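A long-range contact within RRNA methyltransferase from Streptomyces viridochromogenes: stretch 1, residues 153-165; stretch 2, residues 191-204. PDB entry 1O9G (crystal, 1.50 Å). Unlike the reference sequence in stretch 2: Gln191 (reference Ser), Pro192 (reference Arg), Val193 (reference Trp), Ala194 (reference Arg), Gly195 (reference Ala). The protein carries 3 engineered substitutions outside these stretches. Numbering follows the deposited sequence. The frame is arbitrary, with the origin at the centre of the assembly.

Stretch 1 (153-165) DVFDPRALSAVLA
Stretch 2 (191-204) QPVAGLLRSLASAL

Stretch 1 turns through a type I beta turn, Asp153 to Asp156, closed by Asp156 N to Asp153 O (3.0 Å), and leads through Pro157 to Ala159, helical in phi/psi, into a short helix running to Leu164; stretch 2 continues a helix that begins before Gln191. The helix axes approach to 10.7 Å at -56°, running in the same general sense, so register advances together: CA to CA, Phe155 to Leu196 is 5.4 Å, Pro157 to Ser199 4.9 Å, Leu160 to Ala203 6.5 Å. Between them 510 Å² is covered, both sides summed; Val154, Leu160, Leu164, Leu196, Ser199 and Leu200 are buried.

The polar pin is Ser199 (chi1 t), its short side chain directed toward stretch 1, whose OG donates to Val154 O at 2.7 Å. Val154 (p) puts CG2 3.2 Å from Leu196 CD1 (Leu196 t, p) and 3.5 Å from Leu200 CD2 (Leu200 m, t), a tight apolar fit. Phe155 (m, chi2 -91°) lays its ring beside the helix, CE1 3.2 Å from Pro192 O at the ring edge and 3.9 Å from Leu196 CB; Gly195 C lies 4.3 Å from Phe155 CD1.

Farther along, Leu160 (m, t) places CD1 3.3 Å from Ser199 O and 3.8 Å from Ala203 CB. Leu164 (m, t) reaches the same small alanine, Leu164 CD1 to Ala203 CB 4.2 Å. At the exposed margin, one water donates to Pro157 O (2.8 Å) and Ser202 OG (2.7 Å).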

ATOM      1  N   ASP A 153      -1.759   8.802  13.887  1.00 25.42           N
ATOM      2  CA  ASP A 153      -2.484   9.773  13.087  1.00 25.42           C
ATOM      3  C   ASP A 153      -1.516  10.451  12.133  1.00 23.10           C
ATOM      4  O   ASP A 153      -0.638  11.162  12.570  1.00 23.52           O
ATOM      5  CB  ASP A 153      -3.140  10.806  14.008  1.00 27.89           C
ATOM      6  CG  ASP A 153      -3.981  11.808  13.258  1.00 31.28           C
ATOM      7  OD1 ASP A 153      -4.086  11.722  12.017  1.00 31.48           O
ATOM      8  OD2 ASP A 153      -4.588  12.720  13.844  1.00 36.50           O
ATOM      9  N   VAL A 154      -1.672  10.202  10.836  1.00 22.21           N
ATOM     10  CA  VAL A 154      -0.787  10.725   9.801  1.00 22.41           C
ATOM     11  C   VAL A 154      -0.809  12.251   9.762  1.00 22.21           C
ATOM     12  O   VAL A 154       0.143  12.866   9.317  1.00 22.38           O
ATOM     13  CB  VAL A 154      -1.150  10.137   8.410  1.00 24.35           C
ATOM     14  CG1 VAL A 154      -2.526  10.638   7.912  1.00 26.92           C
ATOM     15  CG2 VAL A 154      -0.076  10.462   7.401  1.00 25.82           C
ATOM     16  N   PHE A 155      -1.897  12.857  10.230  1.00 23.67           N
ATOM     17  CA  PHE A 155      -1.991  14.313  10.288  1.00 25.47           C
ATOM     18  C   PHE A 155      -1.237  14.966  11.453  1.00 26.24           C
ATOM     19  O   PHE A 155      -1.164  16.200  11.535  1.00 30.21           O
ATOM     20  CB  PHE A 155      -3.454  14.732  10.333  1.00 28.73           C
ATOM     21  CG  PHE A 155      -4.183  14.469   9.061  1.00 31.11           C
ATOM     22  CD1 PHE A 155      -4.249  15.442   8.073  1.00 34.13           C
ATOM     23  CD2 PHE A 155      -4.783  13.243   8.834  1.00 30.96           C
ATOM     24  CE1 PHE A 155      -4.923  15.201   6.884  1.00 39.26           C
ATOM     25  CE2 PHE A 155      -5.453  12.994   7.646  1.00 35.80           C
ATOM     26  CZ  PHE A 155      -5.518  13.977   6.667  1.00 39.32           C
ATOM     27  N   ASP A 156      -0.691  14.148  12.347  1.00 25.30           N
ATOM     28  CA  ASP A 156       0.068  14.639  13.491  1.00 27.45           C
ATOM     29  C   ASP A 156       1.541  14.356  13.233  1.00 25.77           C
ATOM     30  O   ASP A 156       1.977  13.216  13.422  1.00 24.00           O
ATOM     31  CB  ASP A 156      -0.363  13.917  14.770  1.00 29.54           C
ATOM     32  CG  ASP A 156       0.410  14.381  16.003  1.00 35.16           C
ATOM     33  OD1 ASP A 156       1.254  15.309  15.897  1.00 37.01           O
ATOM     34  OD2 ASP A 156       0.220  13.890  17.141  1.00 39.03           O
ATOM     35  N   PRO A 157       2.308  15.368  12.822  1.00 26.55           N
ATOM     36  CA  PRO A 157       3.724  15.160  12.482  1.00 26.44           C
ATOM     37  C   PRO A 157       4.588  14.620  13.630  1.00 28.56           C
ATOM     38  O   PRO A 157       5.600  13.970  13.373  1.00 28.50           O
ATOM     39  CB  PRO A 157       4.201  16.560  12.068  1.00 28.71           C
ATOM     40  CG  PRO A 157       3.206  17.501  12.580  1.00 31.78           C
ATOM     41  CD  PRO A 157       1.915  16.780  12.657  1.00 29.87           C
ATOM     42  N   ARG A 158       4.186  14.873  14.869  1.00 33.72           N
ATOM     43  CA  ARG A 158       4.939  14.420  16.033  1.00 35.24           C
ATOM     44  C   ARG A 158       4.733  12.947  16.328  1.00 32.04           C
ATOM     45  O   ARG A 158       5.505  12.368  17.086  1.00 33.88           O
ATOM     46  CB  ARG A 158       4.558  15.252  17.257  1.00 41.04           C
ATOM     47  CG  ARG A 158       4.999  16.711  17.167  1.00 48.59           C
ATOM     48  CD  ARG A 158       6.518  16.899  17.056  1.00 53.81           C
ATOM     49  NE  ARG A 158       6.888  18.315  17.063  1.00 63.31           N
ATOM     50  CZ  ARG A 158       8.070  18.799  17.467  1.00 70.88           C
ATOM     51  NH1 ARG A 158       9.042  17.986  17.891  1.00 70.83           N
ATOM     52  NH2 ARG A 158       8.287  20.110  17.436  1.00 79.43           N
ATOM     53  N   ALA A 159       3.707  12.348  15.716  1.00 28.40           N
ATOM     54  CA  ALA A 159       3.418  10.920  15.858  1.00 26.95           C
ATOM     55  C   ALA A 159       4.272  10.063  14.935  1.00 23.57           C
ATOM     56  O   ALA A 159       4.375   8.854  15.113  1.00 23.05           O
ATOM     57  CB  ALA A 159       1.931  10.658  15.572  1.00 27.75           C
ATOM     58  N   LEU A 160       4.899  10.684  13.951  1.00 21.97           N
ATOM     59  CA  LEU A 160       5.502   9.910  12.881  1.00 19.67           C
ATOM     60  C   LEU A 160       6.845   9.247  13.214  1.00 19.97           C
ATOM     61  O   LEU A 160       7.113   8.155  12.742  1.00 18.12           O
ATOM     62  CB  LEU A 160       5.584  10.733  11.599  1.00 20.75           C
ATOM     63  CG  LEU A 160       4.266  11.403  11.159  1.00 21.34           C
ATOM     64  CD1 LEU A 160       4.414  12.249   9.916  1.00 23.65           C
ATOM     65  CD2 LEU A 160       3.138  10.373  11.011  1.00 23.00           C
ATOM     66  N   SER A 161       7.690   9.880  14.015  1.00 22.11           N
ATOM     67  CA  SER A 161       9.005   9.318  14.289  1.00 23.74           C
ATOM     68  C   SER A 161       8.929   7.933  14.940  1.00 23.10           C
ATOM     69  O   SER A 161       9.725   7.048  14.611  1.00 22.19           O
ATOM     70  CB  SER A 161       9.854  10.276  15.127  1.00 29.11           C
ATOM     71  OG  SER A 161       9.505  10.210  16.490  1.00 35.37           O
ATOM     72  N   ALA A 162       7.938   7.714  15.804  1.00 23.29           N
ATOM     73  CA  ALA A 162       7.754   6.405  16.408  1.00 23.90           C
ATOM     74  C   ALA A 162       7.306   5.323  15.416  1.00 21.54           C
ATOM     75  O   ALA A 162       7.630   4.161  15.580  1.00 21.91           O
ATOM     76  CB  ALA A 162       6.763   6.492  17.585  1.00 27.57           C
ATOM     77  N   VAL A 163       6.506   5.695  14.431  1.00 18.98           N
ATOM     78  CA  VAL A 163       6.138   4.775  13.359  1.00 18.56           C
ATOM     79  C   VAL A 163       7.402   4.383  12.592  1.00 17.79           C
ATOM     80  O   VAL A 163       7.560   3.232  12.209  1.00 20.60           O
ATOM     81  CB  VAL A 163       5.117   5.429  12.384  1.00 18.34           C
ATOM     82  CG1 VAL A 163       4.824   4.536  11.186  1.00 19.26           C
ATOM     83  CG2 VAL A 163       3.819   5.721  13.105  1.00 19.71           C
ATOM     84  N   LEU A 164       8.274   5.344  12.306  1.00 16.53           N
ATOM     85  CA  LEU A 164       9.409   5.070  11.424  1.00 16.85           C
ATOM     86  C   LEU A 164      10.539   4.301  12.117  1.00 17.34           C
ATOM     87  O   LEU A 164      11.277   3.550  11.461  1.00 18.47           O
ATOM     88  CB  LEU A 164       9.896   6.368  10.790  1.00 17.24           C
ATOM     89  CG  LEU A 164       8.862   7.014   9.866  1.00 18.51           C
ATOM     90  CD1 LEU A 164       9.488   8.199   9.244  1.00 21.36           C
ATOM     91  CD2 LEU A 164       8.354   6.050   8.781  1.00 19.26           C
ATOM     92  N   ALA A 165      10.658   4.479  13.430  1.00 18.74           N
ATOM     93  CA  ALA A 165      11.671   3.811  14.253  1.00 20.08           C
ATOM     94  C   ALA A 165      13.059   3.827  13.589  1.00 21.65           C
ATOM     95  O   ALA A 165      13.738   2.812  13.505  1.00 24.95           O
ATOM     96  CB  ALA A 165      11.235   2.402  14.589  1.00 22.52           C
ATOM     97  N   GLN A 191      -7.556  21.132   1.562  1.00 36.14           N
ATOM     98  CA  GLN A 191      -6.885  21.455   2.823  1.00 37.00           C
ATOM     99  C   GLN A 191      -6.406  20.191   3.560  1.00 34.34           C
ATOM    100  O   GLN A 191      -5.254  20.132   3.975  1.00 32.02           O
ATOM    101  CB  GLN A 191      -7.765  22.348   3.720  1.00 42.92           C
ATOM    102  CG  GLN A 191      -7.898  23.795   3.221  1.00 48.63           C
ATOM    103  CD  GLN A 191      -8.898  24.616   4.025  1.00 57.75           C
ATOM    104  OE1 GLN A 191      -8.517  25.316   4.971  1.00 64.70           O
ATOM    105  NE2 GLN A 191     -10.175  24.545   3.649  1.00 59.92           N
ATOM    106  N   PRO A 192      -7.263  19.185   3.727  1.00 34.83           N
ATOM    107  CA  PRO A 192      -6.811  17.896   4.272  1.00 32.94           C
ATOM    108  C   PRO A 192      -5.666  17.255   3.485  1.00 28.17           C
ATOM    109  O   PRO A 192      -4.730  16.806   4.107  1.00 25.85           O
ATOM    110  CB  PRO A 192      -8.075  17.029   4.211  1.00 36.14           C
ATOM    111  CG  PRO A 192      -9.176  17.990   4.282  1.00 40.82           C
ATOM    112  CD  PRO A 192      -8.715  19.181   3.489  1.00 38.44           C
ATOM    113  N   VAL A 193      -5.737  17.225   2.155  1.00 26.76           N
ATOM    114  CA  VAL A 193      -4.645  16.660   1.352  1.00 23.47           C
ATOM    115  C   VAL A 193      -3.388  17.442   1.591  1.00 21.78           C
ATOM    116  O   VAL A 193      -2.341  16.869   1.804  1.00 20.29           O
ATOM    117  CB  VAL A 193      -4.940  16.655  -0.152  1.00 24.70           C
ATOM    118  CG1 VAL A 193      -3.684  16.231  -0.963  1.00 22.92           C
ATOM    119  CG2 VAL A 193      -6.056  15.712  -0.465  1.00 27.28           C
ATOM    120  N   ALA A 194      -3.484  18.762   1.541  1.00 22.80           N
ATOM    121  CA  ALA A 194      -2.329  19.600   1.813  1.00 22.77           C
ATOM    122  C   ALA A 194      -1.715  19.310   3.174  1.00 21.69           C
ATOM    123  O   ALA A 194      -0.508  19.189   3.289  1.00 20.25           O
ATOM    124  CB  ALA A 194      -2.708  21.056   1.726  1.00 26.21           C
ATOM    125  N   GLY A 195      -2.534  19.174   4.207  1.00 23.50           N
ATOM    126  CA  GLY A 195      -2.025  18.901   5.540  1.00 24.35           C
ATOM    127  C   GLY A 195      -1.383  17.527   5.646  1.00 22.46           C
ATOM    128  O   GLY A 195      -0.384  17.354   6.326  1.00 21.92           O
ATOM    129  N   LEU A 196      -1.968  16.546   4.969  1.00 21.31           N
ATOM    130  CA  LEU A 196      -1.407  15.208   4.947  1.00 20.71           C
ATOM    131  C   LEU A 196      -0.018  15.256   4.333  1.00 18.90           C
ATOM    132  O   LEU A 196       0.937  14.713   4.894  1.00 17.34           O
ATOM    133  CB  LEU A 196      -2.322  14.259   4.180  1.00 22.08           C
ATOM    134  CG  LEU A 196      -1.787  12.862   3.848  1.00 24.06           C
ATOM    135  CD1 LEU A 196      -1.262  12.222   5.071  1.00 26.86           C
ATOM    136  CD2 LEU A 196      -2.901  12.042   3.237  1.00 30.74           C
ATOM    137  N   LEU A 197       0.113  15.898   3.186  1.00 18.15           N
ATOM    138  CA  LEU A 197       1.417  15.979   2.539  1.00 17.65           C
ATOM    139  C   LEU A 197       2.461  16.702   3.374  1.00 18.12           C
ATOM    140  O   LEU A 197       3.594  16.248   3.468  1.00 17.47           O
ATOM    141  CB  LEU A 197       1.323  16.621   1.172  1.00 18.05           C
ATOM    142  CG  LEU A 197       0.499  15.908   0.115  1.00 19.42           C
ATOM    143  CD1 LEU A 197       0.443  16.808  -1.107  1.00 21.35           C
ATOM    144  CD2 LEU A 197       1.015  14.546  -0.232  1.00 19.99           C
ATOM    145  N   ARG A 198       2.085  17.802   4.020  1.00 19.71           N
ATOM    146  CA  ARG A 198       3.033  18.534   4.849  1.00 20.97           C
ATOM    147  C   ARG A 198       3.470  17.717   6.050  1.00 19.45           C
ATOM    148  O   ARG A 198       4.632  17.730   6.415  1.00 20.54           O
ATOM    149  CB  ARG A 198       2.453  19.859   5.320  1.00 24.30           C
ATOM    150  CG  ARG A 198       2.344  20.916   4.229  1.00 29.34           C
ATOM    151  CD  ARG A 198       2.094  22.298   4.771  1.00 37.44           C
ATOM    152  NE  ARG A 198       1.129  22.212   5.862  1.00 41.56           N
ATOM    153  CZ  ARG A 198      -0.190  22.354   5.744  1.00 43.88           C
ATOM    154  NH1 ARG A 198      -0.760  22.659   4.573  1.00 43.76           N
ATOM    155  NH2 ARG A 198      -0.948  22.218   6.833  1.00 47.02           N
ATOM    156  N   SER A 199       2.540  17.004   6.664  1.00 18.46           N
ATOM    157  CA  SER A 199       2.886  16.164   7.796  1.00 18.53           C
ATOM    158  C   SER A 199       3.899  15.096   7.393  1.00 18.11           C
ATOM    159  O   SER A 199       4.927  14.923   8.030  1.00 19.32           O
ATOM    160  CB  SER A 199       1.624  15.524   8.373  1.00 19.74           C
ATOM    161  OG  SER A 199       1.914  14.834   9.558  1.00 22.98           O
ATOM    162  N   LEU A 200       3.601  14.385   6.320  1.00 16.55           N
ATOM    163  CA  LEU A 200       4.484  13.340   5.829  1.00 17.05           C
ATOM    164  C   LEU A 200       5.857  13.900   5.480  1.00 17.35           C
ATOM    165  O   LEU A 200       6.861  13.305   5.826  1.00 18.04           O
ATOM    166  CB  LEU A 200       3.872  12.645   4.614  1.00 17.13           C
ATOM    167  CG  LEU A 200       2.663  11.755   4.907  1.00 17.86           C
ATOM    168  CD1 LEU A 200       2.016  11.262   3.620  1.00 19.28           C
ATOM    169  CD2 LEU A 200       3.067  10.611   5.804  1.00 20.43           C
ATOM    170  N   ALA A 201       5.903  15.016   4.761  1.00 17.58           N
ATOM    171  CA  ALA A 201       7.174  15.531   4.268  1.00 19.16           C
ATOM    172  C   ALA A 201       8.083  15.937   5.428  1.00 20.17           C
ATOM    173  O   ALA A 201       9.300  15.890   5.299  1.00 22.47           O
ATOM    174  CB  ALA A 201       6.949  16.692   3.305  1.00 20.92           C
ATOM    175  N   SER A 202       7.496  16.316   6.561  1.00 19.79           N
ATOM    176  CA  SER A 202       8.289  16.671   7.740  1.00 22.22           C
ATOM    177  C   SER A 202       9.087  15.483   8.281  1.00 21.53           C
ATOM    178  O   SER A 202      10.105  15.670   8.933  1.00 23.70           O
ATOM    179  CB  SER A 202       7.409  17.265   8.850  1.00 23.40           C
ATOM    180  OG  SER A 202       6.604  16.293   9.515  1.00 23.48           O
ATOM    181  N   ALA A 203       8.616  14.278   8.005  1.00 19.07           N
ATOM    182  CA  ALA A 203       9.223  13.054   8.538  1.00 19.27           C
ATOM    183  C   ALA A 203      10.092  12.272   7.536  1.00 19.30           C
ATOM    184  O   ALA A 203      10.786  11.348   7.933  1.00 20.75           O
ATOM    185  CB  ALA A 203       8.145  12.155   9.078  1.00 20.35           C
ATOM    186  N   LEU A 204      10.045  12.630   6.266  1.00 16.36           N
ATOM    187  CA  LEU A 204      10.675  11.852   5.185  1.00 15.69           C
ATOM    188  C   LEU A 204      11.998  12.415   4.729  1.00 15.75           C
ATOM    189  O   LEU A 204      12.246  13.613   4.865  1.00 17.82           O
ATOM    190  CB  LEU A 204       9.756  11.812   3.975  1.00 14.66           C
ATOM    191  CG  LEU A 204       8.474  11.036   4.173  1.00 16.92           C
ATOM    192  CD1 LEU A 204       7.503  11.332   3.026  1.00 18.32           C
ATOM    193  CD2 LEU A 204       8.783   9.555   4.276  1.00 18.46           C
TER
HETATM  194  O   HOH W   1       7.539  14.866  11.639  1.00 34.45           O